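Succinate-semialdehyde dehydrogenase (Synechococcus, PDB 3VZ3) probably oxidises succinic semialdehyde to succinate, using NADP+ as the hydride acceptor. Local coordinates at residues V153-H158 against Q184-G189; E27-L32 against V193-K198. The protein carries 1 engineered substitution. All blocks are in the same frame, centred on the assembly; numbering follows the deposited sequence.

In the fold
Contact 1 pairs the parallel strands 153-157 and 183-185, and contact 2 packs helix 193-198 against helix 25-42 on one face of the same sheet. Their centres lie about 9 Å apart. Contact 1 is the more buried: main-chain hydrogen bonds hold its strands, and a lysine and two ordered waters serve the polar groups where the strands part. Contact 2 lies farther from the chain's centre; its inner side is aliphatic, its outer side a weak amide-carboxylate bond among partly exposed residues. I188 of contact 1 touches I28 of contact 2, and K157 touches V193, so the helix pair packs directly on the strand pair. Both reach the adenosine end of NADP, contact 1 through charge and contact 2 through apolar contact.

Contact 1. Residues V153-H158 against Q184-G189; sequences VAVLKH and QTLLIG. With NAP (NADP nicotinamide-adenine-dinucleotide phosphate), chain D.
K157 reaches from strand 153-157 to the loop after strand 183-185, where its NZ donates to I188 O at 2.9 Å. K157 NZ also donates to H158 O and, at 2.9 Å, to O1X of the NADP 2'-phosphate; a longer, weak bond goes to O2B. CG stands anti to the backbone N (chi1 -179°), and bends at chi2 and chi4 bring NZ round to these acceptors, while K157 CG rests 3.6 Å from I188 CG1. A long chain with a charged end suits this place, its first methylene beyond CB resting on I188 and the next ones passing along the ribose toward the phosphate. Two waters fill in where the strands diverge: one accepts from H158 N and donates to L186 O, the other donates to both H158 O and I188 O. Behind them the parallel strands are joined by Q184 N to A154 O, L156 N to Q184 O, and L186 N to L156 O at 2.7 Å. Beta-branched V155 suits a strand, and V155 CB meets L186 CD1 at 3.9 Å on the face covered by V196. L156 and T185 lie side by side on the other face, where T185 OG1 bonds to A166 O of the crossover helix 163-176. Two carbonyl oxygens thus fix the ammonium beside the phosphate, a charge pairing consistent with a preference for NADP over NAD.

Contact 2. Residues E27-L32 against V193-K198; sequences EIDAKL and VEQVIK. With NAP (NADP nicotinamide-adenine-dinucleotide phosphate), chain D.
Q195 leans from helix 193-198 across to helix 25-42, its side chain meeting that of I28 from the opposite direction. From CB the chain runs straight out: CG is anti to the backbone N and CD continues the extension, so that only the amide arrives at the other helix. Q195 CD lies 4.1 Å from both I28 CG2 and I28 CD1. Q195 OE1 faces I28 CD1 at 3.7 Å, and NE2 passes close to I28 CB and CG2 before reaching D29. There Q195 NE2 donates to D29 OD1 at 3.0 Å, a weak bond bent to 139°, with the carboxylate and amide planes 77° apart. The stronger partner of NE2 is P25 O in the first turn of helix 25-42, so one amide nitrogen serves a backbone carbonyl and a carboxylate. A long, polar glutamine fits this partly exposed edge, since its stem can span the gap and its amide can still donate. Deeper in, branched aliphatic residues take over: V196 CG2 meets I28 CG2 at 3.8 Å, and L32 CD2 approaches V196 CG1 more loosely. V193 turns away from helix 25-42 and sets V193 CG2 3.8 Å from C2A of the NADP adenine. The axes of segments 27-32 and 193-198 cross at -35°, and their helices form part of the helical layer over the parallel strands of a Rossmann-like cofactor-binding domain, as in other aldehyde dehydrogenases.

Contact 1. Residues V153-H158 against Q184-G189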
ATOM      1  N   VAL A 153     -11.287  11.972   7.643  1.00  5.64           N
ATOM      2  CA  VAL A 153     -11.436  13.362   7.181  1.00  5.34           C
ATOM      3  C   VAL A 153     -10.318  13.610   6.182  1.00  5.82           C
ATOM      4  O   VAL A 153      -9.357  12.837   6.128  1.00  6.34           O
ATOM      5  CB  VAL A 153     -11.402  14.392   8.335  1.00  5.63           C
ATOM      6  CG1 VAL A 153     -12.482  14.056   9.361  1.00  6.16           C
ATOM      7  CG2 VAL A 153     -10.009  14.479   8.989  1.00  4.88           C
ATOM      8  N   ALA A 154     -10.437  14.666   5.375  1.00  6.44           N
ATOM      9  CA  ALA A 154      -9.508  14.834   4.259  1.00  6.28           C
ATOM     10  C   ALA A 154      -9.087  16.271   4.120  1.00  5.70           C
ATOM     11  O   ALA A 154      -9.880  17.186   4.354  1.00  6.42           O
ATOM     12  CB  ALA A 154     -10.134  14.374   2.955  1.00  7.66           C
ATOM     13  N   VAL A 155      -7.838  16.454   3.716  1.00  5.43           N
ATOM     14  CA  VAL A 155      -7.360  17.757   3.279  1.00  5.42           C
ATOM     15  C   VAL A 155      -6.894  17.589   1.835  1.00  5.74           C
ATOM     16  O   VAL A 155      -6.229  16.604   1.495  1.00  6.52           O
ATOM     17  CB  VAL A 155      -6.239  18.353   4.189  1.00  5.33           C
ATOM     18  CG1 VAL A 155      -6.804  18.771   5.556  1.00  4.56           C
ATOM     19  CG2 VAL A 155      -5.052  17.402   4.361  1.00  6.18           C
ATOM     20  N   LEU A 156      -7.309  18.526   0.988  1.00  5.57           N
ATOM     21  CA  LEU A 156      -7.056  18.455  -0.438  1.00  5.65           C
ATOM     22  C   LEU A 156      -6.059  19.529  -0.855  1.00  6.08           C
ATOM     23  O   LEU A 156      -6.258  20.716  -0.586  1.00  6.32           O
ATOM     24  CB  LEU A 156      -8.365  18.648  -1.211  1.00  6.31           C
ATOM     25  CG  LEU A 156      -8.234  18.905  -2.720  1.00  5.25           C
ATOM     26  CD1 LEU A 156      -7.730  17.663  -3.509  1.00  6.63           C
ATOM     27  CD2 LEU A 156      -9.553  19.429  -3.299  1.00  7.50           C
ATOM     28  N   LYS A 157      -4.970  19.092  -1.483  1.00  5.62           N
ATOM     29  CA  LYS A 157      -4.110  20.019  -2.217  1.00  6.33           C
ATOM     30  C   LYS A 157      -4.426  19.768  -3.687  1.00  5.92           C
ATOM     31  O   LYS A 157      -4.002  18.765  -4.255  1.00  5.78           O
ATOM     32  CB  LYS A 157      -2.617  19.788  -1.904  1.00  6.58           C
ATOM     33  CG  LYS A 157      -1.641  20.741  -2.635  1.00  8.39           C
ATOM     34  CD  LYS A 157      -1.143  20.182  -3.970  1.00  8.38           C
ATOM     35  CE  LYS A 157      -0.118  21.125  -4.631  1.00 10.46           C
ATOM     36  NZ  LYS A 157      -0.769  22.322  -5.217  1.00 11.99           N
ATOM     37  N   HIS A 158      -5.178  20.678  -4.297  1.00  6.20           N
ATOM     38  CA  HIS A 158      -5.464  20.562  -5.715  1.00  6.00           C
ATOM     39  C   HIS A 158      -4.377  21.233  -6.550  1.00  6.64           C
ATOM     40  O   HIS A 158      -3.519  21.964  -6.021  1.00  6.64           O
ATOM     41  CB  HIS A 158      -6.814  21.208  -6.039  1.00  7.12           C
ATOM     42  CG  HIS A 158      -7.631  20.435  -7.036  1.00  5.73           C
ATOM     43  ND1 HIS A 158      -7.074  19.688  -8.051  1.00  6.90           N
ATOM     44  CD2 HIS A 158      -8.973  20.302  -7.164  1.00  7.23           C
ATOM     45  CE1 HIS A 158      -8.038  19.133  -8.766  1.00  8.67           C
ATOM     46  NE2 HIS A 158      -9.199  19.482  -8.241  1.00  7.62           N
ATOM     47  N   GLN A 184     -11.426  19.764   3.766  1.00  6.81           N
ATOM     48  CA  GLN A 184     -10.887  21.120   3.626  1.00  7.02           C
ATOM     49  C   GLN A 184      -9.966  21.220   2.434  1.00  7.05           C
ATOM     50  O   GLN A 184      -9.124  20.357   2.222  1.00  7.25           O
ATOM     51  CB  GLN A 184     -10.100  21.517   4.868  1.00  7.41           C
ATOM     52  CG  GLN A 184     -10.944  21.656   6.121  1.00  6.80           C
ATOM     53  CD  GLN A 184     -10.077  21.961   7.316  1.00 10.09           C
ATOM     54  OE1 GLN A 184      -9.433  21.062   7.878  1.00 10.20           O
ATOM     55  NE2 GLN A 184     -10.017  23.233   7.690  1.00  8.28           N
ATOM     56  N   THR A 185     -10.146  22.279   1.649  1.00  6.92           N
ATOM     57  CA  THR A 185      -9.267  22.552   0.534  1.00  6.92           C
ATOM     58  C   THR A 185      -8.125  23.433   1.017  1.00  7.13           C
ATOM     59  O   THR A 185      -8.360  24.456   1.665  1.00  7.98           O
ATOM     60  CB  THR A 185     -10.061  23.239  -0.602  1.00  7.56           C
ATOM     61  OG1 THR A 185     -10.865  22.247  -1.245  1.00  6.76           O
ATOM     62  CG2 THR A 185      -9.143  23.863  -1.636  1.00  7.42           C
ATOM     63  N   LEU A 186      -6.902  23.021   0.694  1.00  6.45           N
ATOM     64  CA  LEU A 186      -5.690  23.761   1.030  1.00  7.18           C
ATOM     65  C   LEU A 186      -5.154  24.467  -0.208  1.00  7.04           C
ATOM     66  O   LEU A 186      -4.633  23.818  -1.125  1.00  6.91           O
ATOM     67  CB  LEU A 186      -4.622  22.778   1.528  1.00  6.84           C
ATOM     68  CG  LEU A 186      -4.999  21.892   2.699  1.00  8.93           C
ATOM     69  CD1 LEU A 186      -3.748  21.080   3.050  1.00  9.85           C
ATOM     70  CD2 LEU A 186      -5.463  22.722   3.907  1.00  9.54           C
ATOM     71  N   LEU A 187      -5.289  25.786  -0.248  1.00  7.32           N
ATOM     72  CA  LEU A 187      -4.710  26.557  -1.350  1.00  7.51           C
ATOM     73  C   LEU A 187      -3.229  26.734  -1.057  1.00  7.61           C
ATOM     74  O   LEU A 187      -2.795  27.744  -0.471  1.00  8.56           O
ATOM     75  CB  LEU A 187      -5.419  27.913  -1.516  1.00  8.59           C
ATOM     76  CG  LEU A 187      -6.898  27.802  -1.951  1.00  8.20           C
ATOM     77  CD1 LEU A 187      -7.442  29.198  -2.138  1.00 10.69           C
ATOM     78  CD2 LEU A 187      -7.089  26.982  -3.236  1.00  9.24           C
ATOM     79  N   ILE A 188      -2.453  25.738  -1.478  1.00  7.35           N
ATOM     80  CA  ILE A 188      -1.011  25.692  -1.211  1.00  7.64           C
ATOM     81  C   ILE A 188      -0.240  25.200  -2.447  1.00  7.48           C
ATOM     82  O   ILE A 188      -0.799  24.502  -3.305  1.00  7.54           O
ATOM     83  CB  ILE A 188      -0.694  24.810   0.047  1.00  7.14           C
ATOM     84  CG1 ILE A 188      -1.032  23.327  -0.197  1.00  6.83           C
ATOM     85  CG2 ILE A 188      -1.374  25.390   1.320  1.00  7.45           C
ATOM     86  CD1 ILE A 188      -0.616  22.367   0.949  1.00  7.90           C
ATOM     87  N   GLY A 189       1.038  25.549  -2.514  1.00  8.03           N
ATOM     88  CA  GLY A 189       1.892  25.116  -3.618  1.00  8.64           C
ATOM     89  C   GLY A 189       2.437  23.709  -3.416  1.00  8.91           C
ATOM     90  O   GLY A 189       2.372  23.154  -2.310  1.00  9.04           O
TER
HETATM   91  PA  NAP D 502       1.363  17.008 -11.746  1.00 29.07           P
HETATM   92  O1A NAP D 502       2.302  18.086 -12.156  1.00 28.52           O
HETATM   93  O2A NAP D 502       2.008  15.804 -11.174  1.00 26.54           O
HETATM   94  O5B NAP D 502       0.294  17.647 -10.712  1.00 27.25           O
HETATM   95  C5B NAP D 502      -0.584  16.840  -9.951  1.00 24.73           C
HETATM   96  C4B NAP D 502      -0.643  17.427  -8.540  1.00 21.94           C
HETATM   97  O4B NAP D 502       0.615  17.260  -7.894  1.00 21.66           O
HETATM   98  C3B NAP D 502      -0.916  18.924  -8.518  1.00 20.01           C
HETATM   99  O3B NAP D 502      -1.721  19.169  -7.384  1.00 17.67           O
HETATM  100  C2B NAP D 502       0.466  19.545  -8.359  1.00 20.45           C
HETATM  101  O2B NAP D 502       0.457  20.797  -7.718  1.00 19.26           O
HETATM  102  C1B NAP D 502       1.123  18.514  -7.465  1.00 21.76           C
HETATM  103  N9A NAP D 502       2.597  18.442  -7.496  1.00 22.13           N
HETATM  104  C8A NAP D 502       3.474  18.666  -8.534  1.00 22.96           C
HETATM  105  N7A NAP D 502       4.739  18.440  -8.071  1.00 22.35           N
HETATM  106  C5A NAP D 502       4.665  18.071  -6.766  1.00 20.81           C
HETATM  107  C6A NAP D 502       5.622  17.722  -5.813  1.00 22.98           C
HETATM  108  N6A NAP D 502       6.919  17.711  -6.126  1.00 23.05           N
HETATM  109  N1A NAP D 502       5.218  17.385  -4.533  1.00 22.27           N
HETATM  110  C2A NAP D 502       3.874  17.386  -4.188  1.00 22.42           C
HETATM  111  N3A NAP D 502       2.928  17.735  -5.137  1.00 22.08           N
HETATM  112  C4A NAP D 502       3.323  18.066  -6.399  1.00 21.34           C
HETATM  113  O3  NAP D 502       0.434  16.504 -12.959  1.00 32.17           O
HETATM  114  PN  NAP D 502       0.143  17.105 -14.422  1.00 35.75           P
HETATM  115  O1N NAP D 502       0.084  18.581 -14.332  1.00 36.64           O
HETATM  116  O2N NAP D 502       1.102  16.481 -15.377  1.00 36.31           O
HETATM  117  O5D NAP D 502      -1.329  16.470 -14.618  1.00 35.45           O
HETATM  118  C5D NAP D 502      -1.530  15.411 -15.536  1.00 36.28           C
HETATM  119  C4D NAP D 502      -1.016  14.071 -15.024  1.00 36.26           C
HETATM  120  O4D NAP D 502      -2.003  13.459 -14.230  1.00 34.60           O
HETATM  121  C3D NAP D 502      -0.745  13.078 -16.150  1.00 36.89           C
HETATM  122  O3D NAP D 502       0.611  13.060 -16.536  1.00 37.67           O
HETATM  123  C2D NAP D 502      -1.102  11.742 -15.557  1.00 37.02           C
HETATM  124  O2D NAP D 502       0.124  11.182 -15.164  1.00 39.61           O
HETATM  125  C1D NAP D 502      -1.862  12.050 -14.284  1.00 33.71           C
HETATM  126  N1N NAP D 502      -3.179  11.398 -14.104  1.00 32.84           N
HETATM  127  C2N NAP D 502      -3.299  10.095 -13.665  1.00 32.37           C
HETATM  128  C3N NAP D 502      -4.572   9.533 -13.496  1.00 32.68           C
HETATM  129  C7N NAP D 502      -4.811   8.148 -12.952  1.00 33.98           C
HETATM  130  O7N NAP D 502      -6.079   7.865 -12.386  1.00 32.84           O
HETATM  131  N7N NAP D 502      -3.858   7.216 -13.011  1.00 32.69           N
HETATM  132  C4N NAP D 502      -5.693  10.310 -13.746  1.00 31.70           C
HETATM  133  C5N NAP D 502      -5.557  11.632 -14.154  1.00 32.67           C
HETATM  134  C6N NAP D 502      -4.290  12.169 -14.324  1.00 30.82           C
HETATM  135  P2B NAP D 502       0.766  22.179  -8.510  1.00 19.19           P
HETATM  136  O1X NAP D 502       0.746  23.278  -7.476  1.00 16.98           O
HETATM  137  O2X NAP D 502      -0.286  22.390  -9.567  1.00 16.86           O
HETATM  138  O3X NAP D 502       2.130  22.027  -9.170  1.00 19.32           O
HETATM  139  O   HOH W   1      -6.036  23.140  -3.451  1.00  8.02           O
HETATM  140  O   HOH W   2      -3.325  24.568  -4.692  1.00 18.02           O

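Contact 2. Residues E27-L32 against V193-K198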
ATOM      1  N   GLU A  27      -1.253  28.749   8.937  1.00  9.55           N
ATOM      2  CA  GLU A  27      -2.615  28.533   8.485  1.00  9.93           C
ATOM      3  C   GLU A  27      -2.833  27.061   8.137  1.00  9.30           C
ATOM      4  O   GLU A  27      -3.893  26.508   8.442  1.00  9.40           O
ATOM      5  CB  GLU A  27      -2.933  29.440   7.303  1.00  9.94           C
ATOM      6  CG  GLU A  27      -3.134  30.887   7.735  1.00 10.06           C
ATOM      7  CD  GLU A  27      -3.307  31.842   6.575  1.00 13.76           C
ATOM      8  OE1 GLU A  27      -2.758  31.587   5.478  1.00 12.09           O
ATOM      9  OE2 GLU A  27      -3.973  32.892   6.782  1.00 15.68           O
ATOM     10  N   ILE A  28      -1.821  26.425   7.540  1.00  9.50           N
ATOM     11  CA  ILE A  28      -1.906  24.987   7.249  1.00  9.21           C
ATOM     12  C   ILE A  28      -2.052  24.248   8.582  1.00  9.49           C
ATOM     13  O   ILE A  28      -2.922  23.381   8.735  1.00  7.99           O
ATOM     14  CB  ILE A  28      -0.664  24.460   6.464  1.00  9.33           C
ATOM     15  CG1 ILE A  28      -0.635  25.018   5.039  1.00  9.61           C
ATOM     16  CG2 ILE A  28      -0.656  22.926   6.420  1.00  9.43           C
ATOM     17  CD1 ILE A  28       0.714  24.810   4.340  1.00  9.61           C
ATOM     18  N   ASP A  29      -1.216  24.606   9.557  1.00  9.42           N
ATOM     19  CA  ASP A  29      -1.263  23.950  10.862  1.00 10.66           C
ATOM     20  C   ASP A  29      -2.641  24.099  11.530  1.00 10.36           C
ATOM     21  O   ASP A  29      -3.169  23.130  12.093  1.00  9.76           O
ATOM     22  CB  ASP A  29      -0.135  24.459  11.768  1.00 12.36           C
ATOM     23  CG  ASP A  29       1.193  23.771  11.478  1.00 16.80           C
ATOM     24  OD1 ASP A  29       1.217  22.746  10.733  1.00 23.16           O
ATOM     25  OD2 ASP A  29       2.222  24.249  12.006  1.00 23.08           O
ATOM     26  N   ALA A  30      -3.230  25.290  11.409  1.00 10.16           N
ATOM     27  CA  ALA A  30      -4.565  25.554  11.946  1.00 10.57           C
ATOM     28  C   ALA A  30      -5.632  24.660  11.272  1.00 10.38           C
ATOM     29  O   ALA A  30      -6.524  24.150  11.941  1.00 10.29           O
ATOM     30  CB  ALA A  30      -4.919  27.029  11.782  1.00 11.84           C
ATOM     31  N   LYS A  31      -5.536  24.485   9.951  1.00 10.19           N
ATOM     32  CA  LYS A  31      -6.508  23.630   9.218  1.00 10.23           C
ATOM     33  C   LYS A  31      -6.379  22.187   9.687  1.00  9.56           C
ATOM     34  O   LYS A  31      -7.378  21.480   9.858  1.00  9.48           O
ATOM     35  CB  LYS A  31      -6.298  23.708   7.700  1.00 10.20           C
ATOM     36  CG  LYS A  31      -6.482  25.117   7.116  1.00 13.96           C
ATOM     37  CD  LYS A  31      -7.621  25.219   6.133  1.00 14.82           C
ATOM     38  CE  LYS A  31      -7.769  26.659   5.655  1.00 15.99           C
ATOM     39  NZ  LYS A  31      -9.200  27.020   5.469  1.00 16.19           N
ATOM     40  N   LEU A  32      -5.145  21.766   9.929  1.00  9.48           N
ATOM     41  CA  LEU A  32      -4.890  20.406  10.402  1.00  9.14           C
ATOM     42  C   LEU A  32      -5.383  20.196  11.843  1.00  9.52           C
ATOM     43  O   LEU A  32      -5.907  19.129  12.165  1.00  9.56           O
ATOM     44  CB  LEU A  32      -3.405  20.048  10.254  1.00  9.37           C
ATOM     45  CG  LEU A  32      -2.854  19.980   8.811  1.00  8.91           C
ATOM     46  CD1 LEU A  32      -1.351  19.739   8.816  1.00  9.83           C
ATOM     47  CD2 LEU A  32      -3.567  18.914   7.968  1.00 10.38           C
ATOM     48  N   VAL A 193       3.430  20.737   0.268  1.00  7.32           N
ATOM     49  CA  VAL A 193       2.888  19.399   0.538  1.00  7.47           C
ATOM     50  C   VAL A 193       3.734  18.655   1.600  1.00  7.34           C
ATOM     51  O   VAL A 193       3.202  17.943   2.453  1.00  6.92           O
ATOM     52  CB  VAL A 193       2.765  18.574  -0.766  1.00  7.27           C
ATOM     53  CG1 VAL A 193       2.422  17.091  -0.470  1.00  8.33           C
ATOM     54  CG2 VAL A 193       1.711  19.200  -1.694  1.00  7.56           C
ATOM     55  N   GLU A 194       5.047  18.848   1.554  1.00  7.86           N
ATOM     56  CA  GLU A 194       5.935  18.251   2.558  1.00  8.57           C
ATOM     57  C   GLU A 194       5.532  18.567   4.005  1.00  8.44           C
ATOM     58  O   GLU A 194       5.602  17.688   4.865  1.00  8.57           O
ATOM     59  CB  GLU A 194       7.401  18.628   2.308  1.00  9.99           C
ATOM     60  CG  GLU A 194       7.691  20.128   2.224  1.00 14.32           C
ATOM     61  CD  GLU A 194       7.838  20.816   3.587  1.00 18.93           C
ATOM     62  OE1 GLU A 194       8.387  20.192   4.530  1.00 20.33           O
ATOM     63  OE2 GLU A 194       7.395  21.985   3.711  1.00 19.64           O
ATOM     64  N   GLN A 195       5.105  19.808   4.270  1.00  7.56           N
ATOM     65  CA  GLN A 195       4.670  20.162   5.619  1.00  8.08           C
ATOM     66  C   GLN A 195       3.491  19.277   6.048  1.00  7.38           C
ATOM     67  O   GLN A 195       3.437  18.804   7.187  1.00  8.09           O
ATOM     68  CB  GLN A 195       4.283  21.647   5.712  1.00  8.00           C
ATOM     69  CG  GLN A 195       3.797  22.029   7.123  1.00  8.63           C
ATOM     70  CD  GLN A 195       3.310  23.452   7.230  1.00 10.47           C
ATOM     71  OE1 GLN A 195       3.675  24.310   6.424  1.00 12.39           O
ATOM     72  NE2 GLN A 195       2.488  23.717   8.247  1.00 11.96           N
ATOM     73  N   VAL A 196       2.560  19.058   5.127  1.00  6.86           N
ATOM     74  CA  VAL A 196       1.367  18.268   5.417  1.00  7.03           C
ATOM     75  C   VAL A 196       1.705  16.787   5.672  1.00  7.46           C
ATOM     76  O   VAL A 196       1.267  16.209   6.669  1.00  6.90           O
ATOM     77  CB  VAL A 196       0.299  18.435   4.328  1.00  7.11           C
ATOM     78  CG1 VAL A 196      -0.972  17.717   4.737  1.00  6.92           C
ATOM     79  CG2 VAL A 196       0.007  19.942   4.135  1.00  7.87           C
ATOM     80  N   ILE A 197       2.517  16.197   4.800  1.00  8.09           N
ATOM     81  CA  ILE A 197       2.881  14.785   4.953  1.00  9.24           C
ATOM     82  C   ILE A 197       3.655  14.544   6.245  1.00  8.77           C
ATOM     83  O   ILE A 197       3.522  13.490   6.862  1.00  9.02           O
ATOM     84  CB  ILE A 197       3.731  14.277   3.770  1.00  9.24           C
ATOM     85  CG1 ILE A 197       2.978  14.434   2.446  1.00 11.55           C
ATOM     86  CG2 ILE A 197       4.120  12.818   3.993  1.00 11.83           C
ATOM     87  CD1 ILE A 197       3.884  14.188   1.229  1.00 11.25           C
ATOM     88  N   LYS A 198       4.466  15.520   6.648  1.00  8.49           N
ATOM     89  CA  LYS A 198       5.298  15.408   7.861  1.00  8.45           C
ATOM     90  C   LYS A 198       4.539  15.660   9.159  1.00  8.06           C
ATOM     91  O   LYS A 198       5.064  15.414  10.258  1.00  8.80           O
ATOM     92  CB  LYS A 198       6.504  16.342   7.767  1.00  9.04           C
ATOM     93  CG  LYS A 198       7.561  15.812   6.815  1.00 11.70           C
ATOM     94  CD  LYS A 198       8.654  16.841   6.563  1.00 16.57           C
ATOM     95  CE  LYS A 198       9.790  16.193   5.787  1.00 22.66           C
ATOM     96  NZ  LYS A 198      11.089  16.894   5.989  1.00 25.89           N
TER
HETATM   97  PA  NAP D 502       1.363  17.008 -11.746  1.00 29.07           P
HETATM   98  O1A NAP D 502       2.302  18.086 -12.156  1.00 28.52           O
HETATM   99  O2A NAP D 502       2.008  15.804 -11.174  1.00 26.54           O
HETATM  100  O5B NAP D 502       0.294  17.647 -10.712  1.00 27.25           O
HETATM  101  C5B NAP D 502      -0.584  16.840  -9.951  1.00 24.73           C
HETATM  102  C4B NAP D 502      -0.643  17.427  -8.540  1.00 21.94           C
HETATM  103  O4B NAP D 502       0.615  17.260  -7.894  1.00 21.66           O
HETATM  104  C3B NAP D 502      -0.916  18.924  -8.518  1.00 20.01           C
HETATM  105  O3B NAP D 502      -1.721  19.169  -7.384  1.00 17.67           O
HETATM  106  C2B NAP D 502       0.466  19.545  -8.359  1.00 20.45           C
HETATM  107  O2B NAP D 502       0.457  20.797  -7.718  1.00 19.26           O
HETATM  108  C1B NAP D 502       1.123  18.514  -7.465  1.00 21.76           C
HETATM  109  N9A NAP D 502       2.597  18.442  -7.496  1.00 22.13           N
HETATM  110  C8A NAP D 502       3.474  18.666  -8.534  1.00 22.96           C
HETATM  111  N7A NAP D 502       4.739  18.440  -8.071  1.00 22.35           N
HETATM  112  C5A NAP D 502       4.665  18.071  -6.766  1.00 20.81           C
HETATM  113  C6A NAP D 502       5.622  17.722  -5.813  1.00 22.98           C
HETATM  114  N6A NAP D 502       6.919  17.711  -6.126  1.00 23.05           N
HETATM  115  N1A NAP D 502       5.218  17.385  -4.533  1.00 22.27           N
HETATM  116  C2A NAP D 502       3.874  17.386  -4.188  1.00 22.42           C
HETATM  117  N3A NAP D 502       2.928  17.735  -5.137  1.00 22.08           N
HETATM  118  C4A NAP D 502       3.323  18.066  -6.399  1.00 21.34           C
HETATM  119  O3  NAP D 502       0.434  16.504 -12.959  1.00 32.17           O
HETATM  120  PN  NAP D 502       0.143  17.105 -14.422  1.00 35.75           P
HETATM  121  O1N NAP D 502       0.084  18.581 -14.332  1.00 36.64           O
HETATM  122  O2N NAP D 502       1.102  16.481 -15.377  1.00 36.31           O
HETATM  123  O5D NAP D 502      -1.329  16.470 -14.618  1.00 35.45           O
HETATM  124  C5D NAP D 502      -1.530  15.411 -15.536  1.00 36.28           C
HETATM  125  C4D NAP D 502      -1.016  14.071 -15.024  1.00 36.26           C
HETATM  126  O4D NAP D 502      -2.003  13.459 -14.230  1.00 34.60           O
HETATM  127  C3D NAP D 502      -0.745  13.078 -16.150  1.00 36.89           C
HETATM  128  O3D NAP D 502       0.611  13.060 -16.536  1.00 37.67           O
HETATM  129  C2D NAP D 502      -1.102  11.742 -15.557  1.00 37.02           C
HETATM  130  O2D NAP D 502       0.124  11.182 -15.164  1.00 39.61           O
HETATM  131  C1D NAP D 502      -1.862  12.050 -14.284  1.00 33.71           C
HETATM  132  N1N NAP D 502      -3.179  11.398 -14.104  1.00 32.84           N
HETATM  133  C2N NAP D 502      -3.299  10.095 -13.665  1.00 32.37           C
HETATM  134  C3N NAP D 502      -4.572   9.533 -13.496  1.00 32.68           C
HETATM  135  C7N NAP D 502      -4.811   8.148 -12.952  1.00 33.98           C
HETATM  136  O7N NAP D 502      -6.079   7.865 -12.386  1.00 32.84           O
HETATM  137  N7N NAP D 502      -3.858   7.216 -13.011  1.00 32.69           N
HETATM  138  C4N NAP D 502      -5.693  10.310 -13.746  1.00 31.70           C
HETATM  139  C5N NAP D 502      -5.557  11.632 -14.154  1.00 32.67           C
HETATM  140  C6N NAP D 502      -4.290  12.169 -14.324  1.00 30.82           C
HETATM  141  P2B NAP D 502       0.766  22.179  -8.510  1.00 19.19           P
HETATM  142  O1X NAP D 502       0.746  23.278  -7.476  1.00 16.98           O
HETATM  143  O2X NAP D 502      -0.286  22.390  -9.567  1.00 16.86           O
HETATM  144  O3X NAP D 502       2.130  22.027  -9.170  1.00 19.32           O